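Local coordinates for protein transcription elongation factor Spt5 (Methanocaldococcus jannaschii, PDB 3LPE) that stimulates transcription elongation as a heterodimer with Spt4, its NGN domain, the part described here, mediating the interaction with RNA polymerase, at residues E22-A30 with I43-V53; M11-Q21 with R72-I83. All coordinates share one frame; numbering follows the deposited sequence.

In the fold
Both contacts belong to the NGN domain and meet on its four-stranded antiparallel sheet, ordered 40-45, 52-57, 12-17, 73-76. Contact 2 attaches one outermost strand, 73-76, to strand 12-17; contact 1 lays helix 22-35, which follows strand 12-17 in the chain, against the hairpin formed by the other two strands. Their centres are about 9 Å apart and they touch directly: G51 O lies 2.7 Å from T17 N and V53 O lies 2.7 Å from V15 N, both probable hydrogen bonds, while I25 CD1 packs 3.4 Å from T17 CB. Beyond contact 1 the sheet continues into the partner chain, Spt4 (DNA-directed RNA polymerase subunit E''), through residues I43 to A45.

Contact 1: residues E22-A30 with I43-V53; sequences EKNIAGLMA and ILASESLKGYV
E22, in the first turn of helix 22-30, reaches with its carboxylate for the backbone of the turn that leads into strand 52-53. G51 N donates to E22 OE2 at 2.8 Å, with an N-H...O angle of 162°, and the oxygen receives it on its anti lone pair, the one facing away from OE1. The bend at chi2 (87°) turns the carboxylate toward G51 and leaves CB to touch both V53 CG2 and A45 CB. G20 N, just before the helix, also bonds to OE2, so this single oxygen ties the helix start to the hairpin turn. G51 itself has a positive phi within the type II turn from L49 to Y52. The layout is that of the NusG N-terminal fold, a helix packed on an antiparallel sheet; here its axis runs nearly antiparallel to strand 43-45, 8.2 Å away at 169°. Further along the helix, I43 sends its two branches to different partners. CG2 meets A26 CB at 3.7 Å, and CD1 abuts the helix at M29 CB and the backbone N of A30, 3.6 Å from each. V53 divides its methyls likewise: CG2 sits 3.4 Å from E22 O, and CG1 faces M29 SD at 4.0 Å, the two side chains running past one another head to tail. On the more exposed side, K23 extends across E47 at about a right angle in a long salt bridge, NZ to OE1 3.8 Å. The Spt4 chain closes over this flank, with its W27 on K23 and its L30 on A26.

Contact 2: residues M11-Q21 with R72-I83; sequences MIFAVRTMVGQ and RVRGIVPGTIAI
Strands 12-17 and 73-76 run antiparallel, 4.7 Å apart at 157°, joined by R16 N to G75 O (2.8 Å) and R74 N to R16 O (2.9 Å), with V77 N to A14 O and I81 N to I12 O carrying the link further. V15 and V73 meet through their CG1 methyls at 3.6 Å, brought together by CG1 standing anti to the backbone N in both, on the face that M29 and I25 of helix 22-35 pack against. I76 CG2 lies 3.9 Å from F13 CB, while T80 CG2 and G79 O approach the F13 ring obliquely, 3.8 Å from CZ and CD1 respectively. Where V77 to G79 bulges away, one water accepts from A14 N and donates to V77 O and G79 O, filling in for direct backbone bonds. At the far end R72 NH1 donates to Q21 OE1 (2.8 Å) in the guanidinium plane, yet well above the amide plane, the groups being nearly perpendicular (86°). M18 SD crosses R72 at a slant, 3.8 Å from its CB and CG. Pairing of the first strand with the last, at one edge of a 2-3-1-4 antiparallel sheet, is characteristic of the NGN domain of NusG and Spt5.

Contact 1: residues E22-A30 with I43-V53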
loop_
_atom_site.group_PDB
_atom_site.type_symbol
_atom_site.label_atom_id
_atom_site.label_comp_id
_atom_site.label_asym_id
_atom_site.label_seq_id
_atom_site.Cartn_x
_atom_site.Cartn_y
_atom_site.Cartn_z
ATOM N N GLU A 22 -1.589 8.032 7.602
ATOM C CA GLU A 22 -0.886 7.041 6.799
ATOM C C GLU A 22 -1.680 6.625 5.561
ATOM O O GLU A 22 -1.182 6.689 4.443
ATOM C CB GLU A 22 -0.536 5.823 7.645
ATOM C CG GLU A 22 0.303 6.164 8.888
ATOM C CD GLU A 22 -0.536 6.550 10.095
ATOM O OE1 GLU A 22 -1.774 6.689 9.974
ATOM O OE2 GLU A 22 0.058 6.685 11.183
ATOM N N LYS A 23 -2.908 6.191 5.772
ATOM C CA LYS A 23 -3.764 5.768 4.655
ATOM C C LYS A 23 -4.059 6.923 3.710
ATOM O O LYS A 23 -4.057 6.741 2.493
ATOM C CB LYS A 23 -5.077 5.175 5.173
ATOM C CG LYS A 23 -4.955 3.756 5.707
ATOM C CD LYS A 23 -6.257 3.356 6.395
ATOM C CE LYS A 23 -6.200 1.975 6.979
ATOM N NZ LYS A 23 -7.511 1.630 7.593
ATOM N N ASN A 24 -4.311 8.109 4.265
ATOM C CA ASN A 24 -4.543 9.289 3.441
ATOM C C ASN A 24 -3.380 9.516 2.507
ATOM O O ASN A 24 -3.562 9.725 1.311
ATOM C CB ASN A 24 -4.768 10.562 4.295
ATOM C CG ASN A 24 -6.136 10.595 4.967
ATOM O OD1 ASN A 24 -7.027 9.821 4.634
ATOM N ND2 ASN A 24 -6.305 11.510 5.921
ATOM N N ILE A 25 -2.165 9.455 3.046
ATOM C CA ILE A 25 -0.990 9.709 2.230
ATOM C C ILE A 25 -0.741 8.584 1.188
ATOM O O ILE A 25 -0.347 8.851 0.066
ATOM C CB ILE A 25 0.241 9.971 3.104
ATOM C CG1 ILE A 25 0.173 11.406 3.621
ATOM C CG2 ILE A 25 1.518 9.791 2.301
ATOM C CD1 ILE A 25 0.836 11.576 4.944
ATOM N N ALA A 26 -0.993 7.346 1.577
ATOM C CA ALA A 26 -0.888 6.222 0.639
ATOM C C ALA A 26 -1.793 6.480 -0.574
ATOM O O ALA A 26 -1.403 6.197 -1.693
ATOM C CB ALA A 26 -1.297 4.942 1.314
ATOM N N GLY A 27 -2.995 6.993 -0.326
ATOM C CA GLY A 27 -3.944 7.325 -1.382
ATOM C C GLY A 27 -3.472 8.414 -2.335
ATOM O O GLY A 27 -3.558 8.273 -3.555
ATOM N N LEU A 28 -2.979 9.516 -1.776
ATOM C CA LEU A 28 -2.374 10.586 -2.559
ATOM C C LEU A 28 -1.173 10.090 -3.347
ATOM O O LEU A 28 -0.946 10.491 -4.490
ATOM C CB LEU A 28 -1.928 11.736 -1.644
ATOM C CG LEU A 28 -3.066 12.399 -0.872
ATOM C CD1 LEU A 28 -2.495 13.449 0.094
ATOM C CD2 LEU A 28 -4.083 13.021 -1.836
ATOM N N MET A 29 -0.389 9.226 -2.729
ATOM C CA MET A 29 0.789 8.687 -3.390
ATOM C C MET A 29 0.386 7.878 -4.622
ATOM O O MET A 29 0.979 8.008 -5.687
ATOM C CB MET A 29 1.561 7.780 -2.437
ATOM C CG MET A 29 2.481 8.526 -1.483
ATOM S SD MET A 29 3.068 7.382 -0.249
ATOM C CE MET A 29 4.556 8.193 0.334
ATOM N N ALA A 30 -0.603 7.020 -4.463
ATOM C CA ALA A 30 -0.991 6.134 -5.575
ATOM C C ALA A 30 -1.475 6.968 -6.764
ATOM O O ALA A 30 -1.121 6.713 -7.908
ATOM C CB ALA A 30 -2.065 5.156 -5.136
ATOM N N ILE A 43 2.322 0.378 -2.205
ATOM C CA ILE A 43 2.369 1.300 -1.080
ATOM C C ILE A 43 1.673 0.590 0.061
ATOM O O ILE A 43 0.593 0.038 -0.109
ATOM C CB ILE A 43 1.639 2.614 -1.395
ATOM C CG1 ILE A 43 2.255 3.291 -2.619
ATOM C CG2 ILE A 43 1.756 3.607 -0.231
ATOM C CD1 ILE A 43 1.291 4.246 -3.284
ATOM N N LEU A 44 2.311 0.550 1.224
ATOM C CA LEU A 44 1.759 -0.245 2.316
ATOM C C LEU A 44 1.643 0.605 3.585
ATOM O O LEU A 44 2.633 1.210 4.030
ATOM C CB LEU A 44 2.659 -1.472 2.567
ATOM C CG LEU A 44 2.444 -2.235 3.865
ATOM C CD1 LEU A 44 1.258 -3.124 3.727
ATOM C CD2 LEU A 44 3.672 -3.037 4.225
ATOM N N ALA A 45 0.438 0.659 4.142
ATOM C CA ALA A 45 0.186 1.387 5.377
ATOM C C ALA A 45 -0.359 0.415 6.397
ATOM O O ALA A 45 -1.516 0.021 6.317
ATOM C CB ALA A 45 -0.791 2.546 5.149
ATOM N N SER A 46 0.491 0.013 7.337
ATOM C CA SER A 46 0.131 -0.950 8.377
ATOM C C SER A 46 -0.253 -0.245 9.670
ATOM O O SER A 46 0.423 0.707 10.079
ATOM C CB SER A 46 1.323 -1.864 8.658
ATOM O OG SER A 46 1.134 -2.587 9.861
ATOM N N GLU A 47 -1.312 -0.726 10.317
ATOM C CA GLU A 47 -1.767 -0.165 11.582
ATOM C C GLU A 47 -0.708 -0.352 12.652
ATOM O O GLU A 47 -0.694 0.357 13.646
ATOM C CB GLU A 47 -3.077 -0.817 12.035
ATOM C CG GLU A 47 -4.286 -0.361 11.251
ATOM C CD GLU A 47 -4.469 1.141 11.297
ATOM O OE1 GLU A 47 -4.819 1.738 10.254
ATOM O OE2 GLU A 47 -4.257 1.731 12.377
ATOM N N SER A 48 0.183 -1.312 12.453
ATOM C CA SER A 48 1.174 -1.598 13.472
ATOM C C SER A 48 2.419 -0.754 13.216
ATOM O O SER A 48 3.447 -0.894 13.883
ATOM C CB SER A 48 1.489 -3.098 13.511
ATOM O OG SER A 48 2.431 -3.420 12.518
ATOM N N LEU A 49 2.306 0.154 12.259
ATOM C CA LEU A 49 3.419 1.028 11.916
ATOM C C LEU A 49 2.963 2.470 11.761
ATOM O O LEU A 49 2.887 2.991 10.653
ATOM C CB LEU A 49 4.087 0.562 10.627
ATOM C CG LEU A 49 5.358 1.313 10.255
ATOM C CD1 LEU A 49 6.309 1.303 11.442
ATOM C CD2 LEU A 49 6.008 0.687 9.026
ATOM N N LYS A 50 2.657 3.117 12.878
ATOM C CA LYS A 50 2.095 4.463 12.818
ATOM C C LYS A 50 3.151 5.506 12.450
ATOM O O LYS A 50 4.294 5.435 12.909
ATOM C CB LYS A 50 1.451 4.811 14.145
ATOM C CG LYS A 50 0.640 3.679 14.735
ATOM C CD LYS A 50 0.556 3.822 16.248
ATOM C CE LYS A 50 0.437 2.466 16.940
ATOM N NZ LYS A 50 0.870 2.534 18.371
ATOM N N GLY A 51 2.764 6.470 11.627
ATOM C CA GLY A 51 3.661 7.534 11.209
ATOM C C GLY A 51 4.549 7.212 10.030
ATOM O O GLY A 51 5.429 8.009 9.680
ATOM N N TYR A 52 4.321 6.063 9.400
ATOM C CA TYR A 52 5.125 5.666 8.238
ATOM C C TYR A 52 4.307 4.955 7.175
ATOM O O TYR A 52 3.363 4.248 7.474
ATOM C CB TYR A 52 6.265 4.735 8.656
ATOM C CG TYR A 52 7.216 5.419 9.583
ATOM C CD1 TYR A 52 6.985 5.427 10.951
ATOM C CD2 TYR A 52 8.310 6.108 9.090
ATOM C CE1 TYR A 52 7.837 6.086 11.817
ATOM C CE2 TYR A 52 9.167 6.782 9.953
ATOM C CZ TYR A 52 8.921 6.759 11.306
ATOM O OH TYR A 52 9.763 7.420 12.157
ATOM N N VAL A 53 4.701 5.161 5.937
ATOM C CA VAL A 53 4.121 4.436 4.811
ATOM C C VAL A 53 5.303 3.807 4.079
ATOM O O VAL A 53 6.362 4.438 3.926
ATOM C CB VAL A 53 3.325 5.391 3.887
ATOM C CG1 VAL A 53 2.861 4.679 2.640
ATOM C CG2 VAL A 53 2.112 5.947 4.639
#

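Contact 2: residues M11-Q21 with R72-I83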
loop_
_atom_site.group_PDB
_atom_site.type_symbol
_atom_site.label_atom_id
_atom_site.label_comp_id
_atom_site.label_asym_id
_atom_site.label_seq_id
_atom_site.Cartn_x
_atom_site.Cartn_y
_atom_site.Cartn_z
ATOM N N MET A 11 13.893 -2.413 -4.356
ATOM C CA MET A 11 13.863 -1.334 -3.336
ATOM C C MET A 11 12.517 -0.996 -2.686
ATOM O O MET A 11 11.491 -0.789 -3.360
ATOM C CB MET A 11 14.540 -0.077 -3.878
ATOM C CG MET A 11 15.980 -0.334 -4.273
ATOM S SD MET A 11 16.892 1.168 -4.657
ATOM C CE MET A 11 17.275 0.903 -6.375
ATOM N N ILE A 12 12.540 -0.939 -1.354
ATOM C CA ILE A 12 11.398 -0.479 -0.589
ATOM C C ILE A 12 11.889 0.574 0.405
ATOM O O ILE A 12 12.915 0.389 1.035
ATOM C CB ILE A 12 10.759 -1.621 0.196
ATOM C CG1 ILE A 12 10.294 -2.725 -0.767
ATOM C CG2 ILE A 12 9.561 -1.114 0.964
ATOM C CD1 ILE A 12 10.115 -4.051 -0.084
ATOM N N PHE A 13 11.153 1.674 0.531
ATOM C CA PHE A 13 11.564 2.758 1.440
ATOM C C PHE A 13 10.450 3.065 2.427
ATOM O O PHE A 13 9.265 2.938 2.096
ATOM C CB PHE A 13 11.898 4.027 0.644
ATOM C CG PHE A 13 13.131 3.887 -0.207
ATOM C CD1 PHE A 13 14.388 4.036 0.351
ATOM C CD2 PHE A 13 13.032 3.556 -1.553
ATOM C CE1 PHE A 13 15.539 3.883 -0.425
ATOM C CE2 PHE A 13 14.175 3.415 -2.334
ATOM C CZ PHE A 13 15.422 3.575 -1.767
ATOM N N ALA A 14 10.832 3.462 3.635
ATOM C CA ALA A 14 9.865 3.971 4.603
ATOM C C ALA A 14 9.794 5.494 4.477
ATOM O O ALA A 14 10.818 6.168 4.522
ATOM C CB ALA A 14 10.251 3.531 6.032
ATOM N N VAL A 15 8.590 6.014 4.250
ATOM C CA VAL A 15 8.342 7.445 4.151
ATOM C C VAL A 15 7.663 7.867 5.465
ATOM O O VAL A 15 6.657 7.294 5.854
ATOM C CB VAL A 15 7.411 7.761 2.966
ATOM C CG1 VAL A 15 6.952 9.219 3.002
ATOM C CG2 VAL A 15 8.118 7.450 1.669
ATOM N N ARG A 16 8.232 8.845 6.152
ATOM C CA ARG A 16 7.657 9.267 7.430
ATOM C C ARG A 16 6.496 10.222 7.208
ATOM O O ARG A 16 6.588 11.155 6.444
ATOM C CB ARG A 16 8.711 9.907 8.322
ATOM C CG ARG A 16 8.144 10.321 9.684
ATOM C CD ARG A 16 9.195 10.879 10.629
ATOM N NE ARG A 16 8.553 11.263 11.894
ATOM C CZ ARG A 16 9.115 12.025 12.829
ATOM N NH1 ARG A 16 10.336 12.501 12.648
ATOM N NH2 ARG A 16 8.438 12.331 13.930
ATOM N N THR A 17 5.385 9.993 7.900
ATOM C CA THR A 17 4.256 10.876 7.747
ATOM C C THR A 17 3.800 11.309 9.113
ATOM O O THR A 17 4.301 10.804 10.119
ATOM C CB THR A 17 3.074 10.153 7.068
ATOM O OG1 THR A 17 2.429 9.292 8.019
ATOM C CG2 THR A 17 3.574 9.317 5.829
ATOM N N MET A 18 2.816 12.205 9.145
ATOM C CA MET A 18 2.102 12.479 10.373
ATOM C C MET A 18 1.314 11.270 10.826
ATOM O O MET A 18 0.707 10.541 10.027
ATOM C CB MET A 18 1.182 13.691 10.219
ATOM C CG MET A 18 1.978 14.949 9.909
ATOM S SD MET A 18 0.878 16.329 9.778
ATOM C CE MET A 18 0.623 16.665 11.533
ATOM N N VAL A 19 1.320 11.060 12.132
ATOM C CA VAL A 19 0.611 9.938 12.720
ATOM C C VAL A 19 -0.865 10.078 12.441
ATOM O O VAL A 19 -1.448 11.134 12.660
ATOM C CB VAL A 19 0.893 9.830 14.243
ATOM C CG1 VAL A 19 -0.046 8.838 14.905
ATOM C CG2 VAL A 19 2.353 9.438 14.472
ATOM N N GLY A 20 -1.476 9.009 11.935
ATOM C CA GLY A 20 -2.894 9.061 11.639
ATOM C C GLY A 20 -3.215 9.455 10.205
ATOM O O GLY A 20 -4.360 9.315 9.765
ATOM N N GLN A 21 -2.215 9.925 9.464
ATOM C CA GLN A 21 -2.402 10.288 8.071
ATOM C C GLN A 21 -1.870 9.216 7.098
ATOM O O GLN A 21 -1.716 9.475 5.907
ATOM C CB GLN A 21 -1.689 11.614 7.769
ATOM C CG GLN A 21 -2.275 12.797 8.529
ATOM C CD GLN A 21 -3.683 13.091 8.107
ATOM O OE1 GLN A 21 -3.968 13.179 6.915
ATOM N NE2 GLN A 21 -4.583 13.244 9.077
ATOM N N ARG A 72 2.189 16.897 4.788
ATOM C CA ARG A 72 2.096 15.954 5.894
ATOM C C ARG A 72 3.079 14.791 5.766
ATOM O O ARG A 72 3.019 13.810 6.500
ATOM C CB ARG A 72 0.655 15.475 6.078
ATOM C CG ARG A 72 -0.354 16.616 6.226
ATOM C CD ARG A 72 -1.798 16.098 6.319
ATOM N NE ARG A 72 -2.760 17.196 6.303
ATOM C CZ ARG A 72 -4.079 17.049 6.345
ATOM N NH1 ARG A 72 -4.615 15.838 6.404
ATOM N NH2 ARG A 72 -4.865 18.117 6.328
ATOM N N VAL A 73 4.014 14.947 4.848
ATOM C CA VAL A 73 5.135 14.021 4.730
ATOM C C VAL A 73 6.416 14.708 5.225
ATOM O O VAL A 73 6.730 15.820 4.817
ATOM C CB VAL A 73 5.312 13.557 3.278
ATOM C CG1 VAL A 73 6.586 12.767 3.137
ATOM C CG2 VAL A 73 4.099 12.721 2.860
ATOM N N ARG A 74 7.150 14.028 6.088
ATOM C CA ARG A 74 8.381 14.604 6.689
ATOM C C ARG A 74 9.645 14.248 5.934
ATOM O O ARG A 74 10.622 15.006 5.950
ATOM C CB ARG A 74 8.529 14.136 8.131
ATOM C CG ARG A 74 9.692 14.806 8.891
ATOM C CD ARG A 74 9.541 16.338 8.862
ATOM N NE ARG A 74 10.681 17.042 9.471
ATOM C CZ ARG A 74 11.823 17.313 8.835
ATOM N NH1 ARG A 74 12.002 16.935 7.568
ATOM N NH2 ARG A 74 12.795 17.954 9.466
ATOM N N GLY A 75 9.657 13.087 5.277
ATOM C CA GLY A 75 10.806 12.719 4.481
ATOM C C GLY A 75 10.943 11.199 4.355
ATOM O O GLY A 75 10.026 10.458 4.694
ATOM N N ILE A 76 12.105 10.750 3.891
ATOM C CA ILE A 76 12.366 9.323 3.685
ATOM C C ILE A 76 13.390 8.810 4.698
ATOM O O ILE A 76 14.413 9.444 4.950
ATOM C CB ILE A 76 12.858 9.079 2.246
ATOM C CG1 ILE A 76 11.881 9.720 1.251
ATOM C CG2 ILE A 76 13.020 7.561 1.955
ATOM C CD1 ILE A 76 12.349 9.677 -0.213
ATOM N N VAL A 77 13.070 7.690 5.334
ATOM C CA VAL A 77 13.998 7.012 6.230
ATOM C C VAL A 77 15.188 6.519 5.423
ATOM O O VAL A 77 15.007 5.990 4.325
ATOM C CB VAL A 77 13.289 5.837 6.934
ATOM C CG1 VAL A 77 14.267 4.973 7.731
ATOM C CG2 VAL A 77 12.207 6.381 7.833
ATOM N N PRO A 78 16.417 6.702 5.948
ATOM C CA PRO A 78 17.617 6.293 5.213
ATOM C C PRO A 78 17.692 4.772 5.068
ATOM O O PRO A 78 17.354 4.043 6.005
ATOM C CB PRO A 78 18.765 6.783 6.095
ATOM C CG PRO A 78 18.163 7.788 7.011
ATOM C CD PRO A 78 16.748 7.380 7.217
ATOM N N GLY A 79 18.096 4.316 3.891
ATOM C CA GLY A 79 18.326 2.903 3.635
ATOM C C GLY A 79 17.070 2.185 3.195
ATOM O O GLY A 79 15.978 2.604 3.530
ATOM N N THR A 80 17.229 1.099 2.443
ATOM C CA THR A 80 16.088 0.319 2.003
ATOM C C THR A 80 15.572 -0.555 3.139
ATOM O O THR A 80 16.247 -0.752 4.149
ATOM C CB THR A 80 16.451 -0.583 0.796
ATOM O OG1 THR A 80 17.641 -1.313 1.103
ATOM C CG2 THR A 80 16.713 0.273 -0.466
ATOM N N ILE A 81 14.362 -1.076 2.956
ATOM C CA ILE A 81 13.781 -2.036 3.881
ATOM C C ILE A 81 13.756 -3.398 3.201
ATOM O O ILE A 81 13.235 -3.518 2.092
ATOM C CB ILE A 81 12.345 -1.674 4.213
ATOM C CG1 ILE A 81 12.216 -0.175 4.574
ATOM C CG2 ILE A 81 11.804 -2.563 5.334
ATOM C CD1 ILE A 81 13.004 0.238 5.804
ATOM N N ALA A 82 14.306 -4.418 3.860
ATOM C CA ALA A 82 14.303 -5.784 3.309
ATOM C C ALA A 82 12.903 -6.398 3.327
ATOM O O ALA A 82 12.114 -6.157 4.240
ATOM C CB ALA A 82 15.286 -6.683 4.058
ATOM N N ILE A 83 12.605 -7.211 2.318
ATOM C CA ILE A 83 11.277 -7.804 2.191
ATOM C C ILE A 83 10.890 -8.610 3.437
ATOM O O ILE A 83 9.725 -8.607 3.853
ATOM C CB ILE A 83 11.169 -8.667 0.907
ATOM C CG1 ILE A 83 9.717 -9.066 0.642
ATOM C CG2 ILE A 83 12.079 -9.883 0.986
ATOM C CD1 ILE A 83 8.828 -7.886 0.212
HETATM O O HOH W 1 14.208 -3.297 -0.294
HETATM O O HOH W 2 13.503 3.880 3.982
#